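Local coordinates for protein BspA (BspA_V) (Streptococcus agalactiae serotype III, PDB 5DZ8) that serves as a cell wall-anchored adhesin of the antigen I/II family, of which this construct is the variable (V) domain, at the interface of chains A and B. Numbering follows the deposited sequence. Chains: chain A/B, BspA (BspA_V).

Contact 1: the interface of chains A and B. Residues chain A 155-158; chain B 149-152.
An antiparallel strand pairing at the crossover of two apparently exchanged C-terminal strands brings A:His158, the first residue of strand 158-167, against B:His150 and B:Asp152 of strand 144-155. The two imidazoles lie face to face, their planes 15° apart and their centroids 3.5 Å from one another; CE1 of A:His158 sits over the centre of the B:His150 ring, whereas CD2 of B:His150 lies toward the rim of the A:His158 ring. With CG anti to the carbonyl carbon (chi1 -74°), the A:His158 ring is carried across to B:Asp152 as well. Its NE2 donates to carboxylate OD2 of B:Asp152 at 2.8 Å, on the syn side, and the second oxygen, OD1, is 3.1 Å from the same NE2. Ring and carboxylate are nearly coplanar, 2° apart, so the acid meets the imidazole at its edge while the other histidine covers a face. Carboxylate OD1 of A:Asp156 comes within 3.2 Å of OD2 of B:Asp152, a doubtful contact of two acceptors; the nearby imidazole could temper any repulsion. In the main chain, the amide N of B:Asp151 donates to O of A:Thr157 at 3.1 Å. The site appears to fasten the crossing strand to the partner chain near the start of strand 158-167.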
loop_
_atom_site.group_PDB
_atom_site.type_symbol
_atom_site.label_atom_id
_atom_site.label_comp_id
_atom_site.label_asym_id
_atom_site.label_seq_id
_atom_site.Cartn_x
_atom_site.Cartn_y
_atom_site.Cartn_z
ATOM N N HIS A 155 -2.020 1.725 5.460
ATOM C CA HIS A 155 -1.988 2.802 6.466
ATOM C C HIS A 155 -1.177 3.985 5.899
ATOM O O HIS A 155 0.056 3.930 5.840
ATOM C CB HIS A 155 -1.319 2.289 7.722
ATOM C CG HIS A 155 -1.303 3.261 8.854
ATOM N ND1 HIS A 155 -1.836 2.958 10.089
ATOM C CD2 HIS A 155 -0.786 4.505 8.963
ATOM C CE1 HIS A 155 -1.659 3.978 10.907
ATOM N NE2 HIS A 155 -1.032 4.931 10.246
ATOM N N ASP A 156 -1.892 5.040 5.521
ATOM C CA ASP A 156 -1.363 6.180 4.807
ATOM C C ASP A 156 -1.378 7.395 5.725
ATOM O O ASP A 156 -2.443 7.999 5.892
ATOM C CB ASP A 156 -2.226 6.479 3.594
ATOM C CG ASP A 156 -1.923 5.569 2.386
ATOM O OD1 ASP A 156 -0.895 4.849 2.349
ATOM O OD2 ASP A 156 -2.745 5.567 1.438
ATOM N N THR A 157 -0.223 7.726 6.333
ATOM C CA THR A 157 -0.031 9.019 7.026
ATOM C C THR A 157 0.461 10.099 6.020
ATOM O O THR A 157 1.659 10.260 5.799
ATOM C CB THR A 157 0.951 8.889 8.207
ATOM O OG1 THR A 157 0.539 7.836 9.089
ATOM C CG2 THR A 157 1.024 10.195 9.014
ATOM N N HIS A 158 -0.474 10.803 5.379
ATOM C CA HIS A 158 -0.178 11.858 4.405
ATOM C C HIS A 158 -0.210 13.244 5.058
ATOM O O HIS A 158 -1.239 13.667 5.578
ATOM C CB HIS A 158 -1.139 11.764 3.239
ATOM C CG HIS A 158 -0.826 10.618 2.342
ATOM N ND1 HIS A 158 -0.953 10.684 0.974
ATOM C CD2 HIS A 158 -0.289 9.401 2.617
ATOM C CE1 HIS A 158 -0.539 9.547 0.445
ATOM N NE2 HIS A 158 -0.125 8.754 1.422
ATOM N N ILE B 149 4.821 15.142 2.669
ATOM C CA ILE B 149 5.376 13.848 3.050
ATOM C C ILE B 149 4.283 12.745 3.121
ATOM O O ILE B 149 3.155 13.002 3.599
ATOM C CB ILE B 149 5.974 13.904 4.445
ATOM C CG1 ILE B 149 7.167 14.844 4.482
ATOM C CG2 ILE B 149 6.466 12.560 4.916
ATOM C CD1 ILE B 149 7.464 15.281 5.909
ATOM N N HIS B 150 4.640 11.527 2.672
ATOM C CA HIS B 150 3.823 10.309 2.785
ATOM C C HIS B 150 4.659 9.310 3.509
ATOM O O HIS B 150 5.783 8.998 3.051
ATOM C CB HIS B 150 3.515 9.690 1.436
ATOM C CG HIS B 150 2.708 10.564 0.538
ATOM N ND1 HIS B 150 2.648 10.373 -0.827
ATOM C CD2 HIS B 150 1.939 11.644 0.805
ATOM C CE1 HIS B 150 1.859 11.286 -1.359
ATOM N NE2 HIS B 150 1.417 12.070 -0.392
ATOM N N ASP B 151 4.127 8.795 4.615
ATOM C CA ASP B 151 4.782 7.744 5.375
ATOM C C ASP B 151 3.888 6.524 5.478
ATOM O O ASP B 151 3.401 6.164 6.561
ATOM C CB ASP B 151 5.201 8.240 6.742
ATOM C CG ASP B 151 6.006 7.205 7.511
ATOM O OD1 ASP B 151 6.823 6.453 6.877
ATOM O OD2 ASP B 151 5.801 7.159 8.753
ATOM N N ASP B 152 3.745 5.881 4.319
ATOM C CA ASP B 152 2.805 4.784 4.087
ATOM C C ASP B 152 3.349 3.405 4.431
ATOM O O ASP B 152 4.555 3.128 4.420
ATOM C CB ASP B 152 2.322 4.820 2.632
ATOM C CG ASP B 152 1.752 6.176 2.276
ATOM O OD1 ASP B 152 1.561 6.951 3.248
ATOM O OD2 ASP B 152 1.528 6.482 1.079
#

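Contact 2: the interface of chains A and B. Residues chain A 5, 139-143; chain B 164-167.
A:Ser141 and B:Tyr165 meet backbone to backbone, with a serine hydroxyl standing in for one of the usual main-chain acceptors. The amide N of A:Ser141 donates to O of B:Tyr165 at 2.8 Å, and the amide N of B:Tyr165 donates to hydroxyl OG of A:Ser141 at 2.9 Å. Set between backbone N and carbonyl carbon (chi1 73°), this OG also reaches O of A:Gly142, on a lone pair of that carbonyl, which anchors the hydroxyl proton and directs OG as an acceptor toward the partner. Hydroxyl OG of A:Ser140 accepts from N of A:Gly142 and makes a weak bond to O of B:Tyr165, bracing the turn. The tight part continues along the exchanged strand 158-167: A:Ala5 and B:Val166 exchange a pair of backbone hydrogen bonds, while N of B:Asn167 donates to O of A:Ala139 at 2.9 Å. B:Val166 is thus held between strand 4-12 and the loop. Apolar packing is looser, CG2 of B:Val166 coming no nearer than 4.1 Å to CB of A:Ser140. On the hydrated side, a water bridges the chains: it lies 2.8 Å from O of A:Ala5 and 3.0 Å from hydroxyl OG of B:Ser164.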
loop_
_atom_site.group_PDB
_atom_site.type_symbol
_atom_site.label_atom_id
_atom_site.label_comp_id
_atom_site.label_asym_id
_atom_site.label_seq_id
_atom_site.Cartn_x
_atom_site.Cartn_y
_atom_site.Cartn_z
ATOM N N ALA A 5 -10.692 -35.475 -10.436
ATOM C CA ALA A 5 -10.944 -34.557 -9.355
ATOM C C ALA A 5 -10.341 -33.154 -9.639
ATOM O O ALA A 5 -9.122 -32.998 -9.872
ATOM C CB ALA A 5 -10.374 -35.145 -8.075
ATOM N N ALA A 139 -2.144 -39.508 -12.316
ATOM C CA ALA A 139 -1.358 -38.320 -12.511
ATOM C C ALA A 139 -2.113 -37.097 -11.965
ATOM O O ALA A 139 -3.335 -37.066 -11.849
ATOM C CB ALA A 139 -1.034 -38.149 -13.962
ATOM N N SER A 140 -1.347 -36.099 -11.614
ATOM C CA SER A 140 -1.854 -34.828 -11.183
ATOM C C SER A 140 -1.166 -33.748 -11.979
ATOM O O SER A 140 0.014 -33.816 -12.222
ATOM C CB SER A 140 -1.576 -34.611 -9.699
ATOM O OG SER A 140 -1.948 -33.291 -9.382
ATOM N N SER A 141 -1.930 -32.728 -12.322
ATOM C CA SER A 141 -1.419 -31.497 -12.886
ATOM C C SER A 141 -0.567 -30.733 -11.935
ATOM O O SER A 141 0.176 -29.884 -12.381
ATOM C CB SER A 141 -2.581 -30.558 -13.236
ATOM O OG SER A 141 -3.102 -30.043 -12.044
ATOM N N GLY A 142 -0.747 -30.983 -10.630
ATOM C CA GLY A 142 -0.187 -30.161 -9.583
ATOM C C GLY A 142 -0.825 -28.778 -9.645
ATOM O O GLY A 142 -1.764 -28.531 -10.408
ATOM N N ASN A 143 -0.286 -27.878 -8.848
ATOM C CA ASN A 143 -0.844 -26.530 -8.692
ATOM C C ASN A 143 -0.477 -25.606 -9.828
ATOM O O ASN A 143 0.690 -25.383 -10.103
ATOM C CB ASN A 143 -0.391 -25.958 -7.364
ATOM C CG ASN A 143 -0.912 -26.769 -6.214
ATOM O OD1 ASN A 143 -1.973 -27.387 -6.297
ATOM N ND2 ASN A 143 -0.157 -26.836 -5.182
ATOM N N SER B 164 -6.078 -27.550 -9.822
ATOM C CA SER B 164 -5.401 -28.817 -9.912
ATOM C C SER B 164 -6.347 -29.888 -10.363
ATOM O O SER B 164 -7.533 -29.859 -10.052
ATOM C CB SER B 164 -4.820 -29.190 -8.578
ATOM O OG SER B 164 -5.853 -29.388 -7.647
ATOM N N TYR B 165 -5.794 -30.820 -11.129
ATOM C CA TYR B 165 -6.556 -31.896 -11.747
ATOM C C TYR B 165 -5.821 -33.176 -11.470
ATOM O O TYR B 165 -4.584 -33.247 -11.682
ATOM C CB TYR B 165 -6.727 -31.686 -13.237
ATOM C CG TYR B 165 -7.521 -30.409 -13.591
ATOM C CD1 TYR B 165 -6.877 -29.211 -13.740
ATOM C CD2 TYR B 165 -8.877 -30.425 -13.767
ATOM C CE1 TYR B 165 -7.569 -28.044 -14.030
ATOM C CE2 TYR B 165 -9.584 -29.270 -14.069
ATOM C CZ TYR B 165 -8.904 -28.079 -14.206
ATOM O OH TYR B 165 -9.549 -26.905 -14.500
ATOM N N VAL B 166 -6.565 -34.165 -10.960
ATOM C CA VAL B 166 -6.044 -35.485 -10.659
ATOM C C VAL B 166 -6.884 -36.487 -11.435
ATOM O O VAL B 166 -8.124 -36.464 -11.407
ATOM C CB VAL B 166 -6.084 -35.812 -9.130
ATOM C CG1 VAL B 166 -5.456 -37.169 -8.834
ATOM C CG2 VAL B 166 -5.398 -34.736 -8.286
ATOM N N ASN B 167 -6.207 -37.372 -12.137
ATOM C CA ASN B 167 -6.863 -38.524 -12.738
ATOM C C ASN B 167 -6.922 -39.677 -11.698
ATOM O O ASN B 167 -5.934 -40.327 -11.409
ATOM C CB ASN B 167 -6.113 -38.976 -13.955
ATOM C CG ASN B 167 -6.797 -40.091 -14.668
ATOM O OD1 ASN B 167 -7.731 -40.723 -14.142
ATOM N ND2 ASN B 167 -6.326 -40.381 -15.868
HETATM O O HOH W 1 -7.704 -31.735 -7.806
#

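Contact 3: the interface of chains A and B. Residues chain A 9-11, 143, 145; chain B 160, 162.
B:Leu162 lies between strand 4-12 and the start of strand 144-155 of the other chain, and its side chain shows how one apolar group can pack against two strands at once. CB meets CB of A:Asn143 at 4.0 Å. From there chi1 (-57°) sets CG beside the backbone N, and with chi2 at 159° the two methyls point to different neighbours. CD1 touches the side chain of A:Gln11, 3.9 Å from its CB and 3.7 Å from the amide nitrogen NE2, the glutamine crossing the leucine at a slant. CD2 takes the other direction and rests against the backbone of A:Glu145, 3.8 Å from its CA. The main chain of the leucine is gripped as well: B:Leu162 and A:Lys9 pair by mutual backbone N-H...O=C hydrogen bonds, and O of B:Leu162 receives a second donor, side-chain amine NZ of A:Lys9, at 3.1 Å. That nitrogen approaches from above the carbonyl plane, 52° out of it, after the lysine bends at each of its later torsions. Further along, B:Ser160 pairs by its amide and carbonyl with A:Gln11, and its hydroxyl OG donates to carboxylate OE2 of A:Glu145 at 2.6 Å, coming from above the carboxylate plane. A:Glu145 reaches it through an extended chain. The exchanged strand 158-167 therefore sits as an inserted member between strands 4-12 and 144-155 of the partner, completing a sheet built from both chains.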
loop_
_atom_site.group_PDB
_atom_site.type_symbol
_atom_site.label_atom_id
_atom_site.label_comp_id
_atom_site.label_asym_id
_atom_site.label_seq_id
_atom_site.Cartn_x
_atom_site.Cartn_y
_atom_site.Cartn_z
ATOM N N LYS A 9 -7.735 -23.507 -5.291
ATOM C CA LYS A 9 -7.353 -23.024 -4.009
ATOM C C LYS A 9 -6.477 -21.757 -4.074
ATOM O O LYS A 9 -6.005 -21.358 -5.119
ATOM C CB LYS A 9 -6.667 -24.143 -3.211
ATOM C CG LYS A 9 -5.334 -24.616 -3.679
ATOM C CD LYS A 9 -5.238 -26.169 -3.503
ATOM C CE LYS A 9 -4.868 -26.911 -4.813
ATOM N NZ LYS A 9 -5.748 -26.641 -6.025
ATOM N N ALA A 10 -6.271 -21.143 -2.937
ATOM C CA ALA A 10 -5.494 -19.916 -2.856
ATOM C C ALA A 10 -4.439 -20.094 -1.803
ATOM O O ALA A 10 -4.707 -20.593 -0.698
ATOM C CB ALA A 10 -6.390 -18.746 -2.499
ATOM N N GLN A 11 -3.250 -19.687 -2.175
ATOM C CA GLN A 11 -2.104 -19.780 -1.327
ATOM C C GLN A 11 -1.339 -18.470 -1.368
ATOM O O GLN A 11 -1.068 -17.902 -2.451
ATOM C CB GLN A 11 -1.213 -20.923 -1.799
ATOM C CG GLN A 11 -0.179 -21.307 -0.756
ATOM C CD GLN A 11 0.700 -22.500 -1.172
ATOM O OE1 GLN A 11 1.267 -23.204 -0.302
ATOM N NE2 GLN A 11 0.846 -22.708 -2.492
ATOM N N ASN A 143 -0.286 -27.878 -8.848
ATOM C CA ASN A 143 -0.844 -26.530 -8.692
ATOM C C ASN A 143 -0.477 -25.606 -9.828
ATOM O O ASN A 143 0.690 -25.383 -10.103
ATOM C CB ASN A 143 -0.391 -25.958 -7.364
ATOM C CG ASN A 143 -0.912 -26.769 -6.214
ATOM O OD1 ASN A 143 -1.973 -27.387 -6.297
ATOM N ND2 ASN A 143 -0.157 -26.836 -5.182
ATOM N N GLU A 145 -1.180 -21.947 -11.313
ATOM C CA GLU A 145 -1.667 -20.561 -11.142
ATOM C C GLU A 145 -2.552 -20.139 -12.290
ATOM O O GLU A 145 -2.188 -20.286 -13.459
ATOM C CB GLU A 145 -0.504 -19.610 -11.079
ATOM C CG GLU A 145 -0.857 -18.159 -10.832
ATOM C CD GLU A 145 0.392 -17.307 -10.696
ATOM O OE1 GLU A 145 1.307 -17.442 -11.552
ATOM O OE2 GLU A 145 0.467 -16.510 -9.738
ATOM N N SER B 160 -1.865 -16.540 -5.073
ATOM C CA SER B 160 -2.246 -17.085 -6.342
ATOM C C SER B 160 -3.457 -17.963 -6.141
ATOM O O SER B 160 -3.569 -18.640 -5.098
ATOM C CB SER B 160 -1.107 -17.933 -6.888
ATOM O OG SER B 160 -0.047 -17.127 -7.263
ATOM N N LEU B 162 -4.842 -21.378 -7.540
ATOM C CA LEU B 162 -4.177 -22.516 -8.135
ATOM C C LEU B 162 -5.226 -23.563 -8.359
ATOM O O LEU B 162 -5.948 -23.910 -7.416
ATOM C CB LEU B 162 -3.121 -23.075 -7.146
ATOM C CG LEU B 162 -2.039 -22.087 -6.650
ATOM C CD1 LEU B 162 -1.401 -22.548 -5.368
ATOM C CD2 LEU B 162 -0.928 -21.886 -7.680
#

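Contacts 2 and 3 follow one strand, 158-167 of chain B, along chain A, beside strands 4-12 and 144-155; the centres of their C-alpha atoms are about 13 Å apart and both include A:Asn143. The C-alpha centre of contact 1 lies about 32 Å from that of contact 3 and about 45 Å from that of contact 2, where strand 158-167 of chain A begins its own passage into chain B. Two-fold symmetry repeats all three contacts. Together they describe an elongated dimer in the deposited assembly in which the C-terminal strands appear exchanged; whether it forms on bacteria cannot be judged from the crystal.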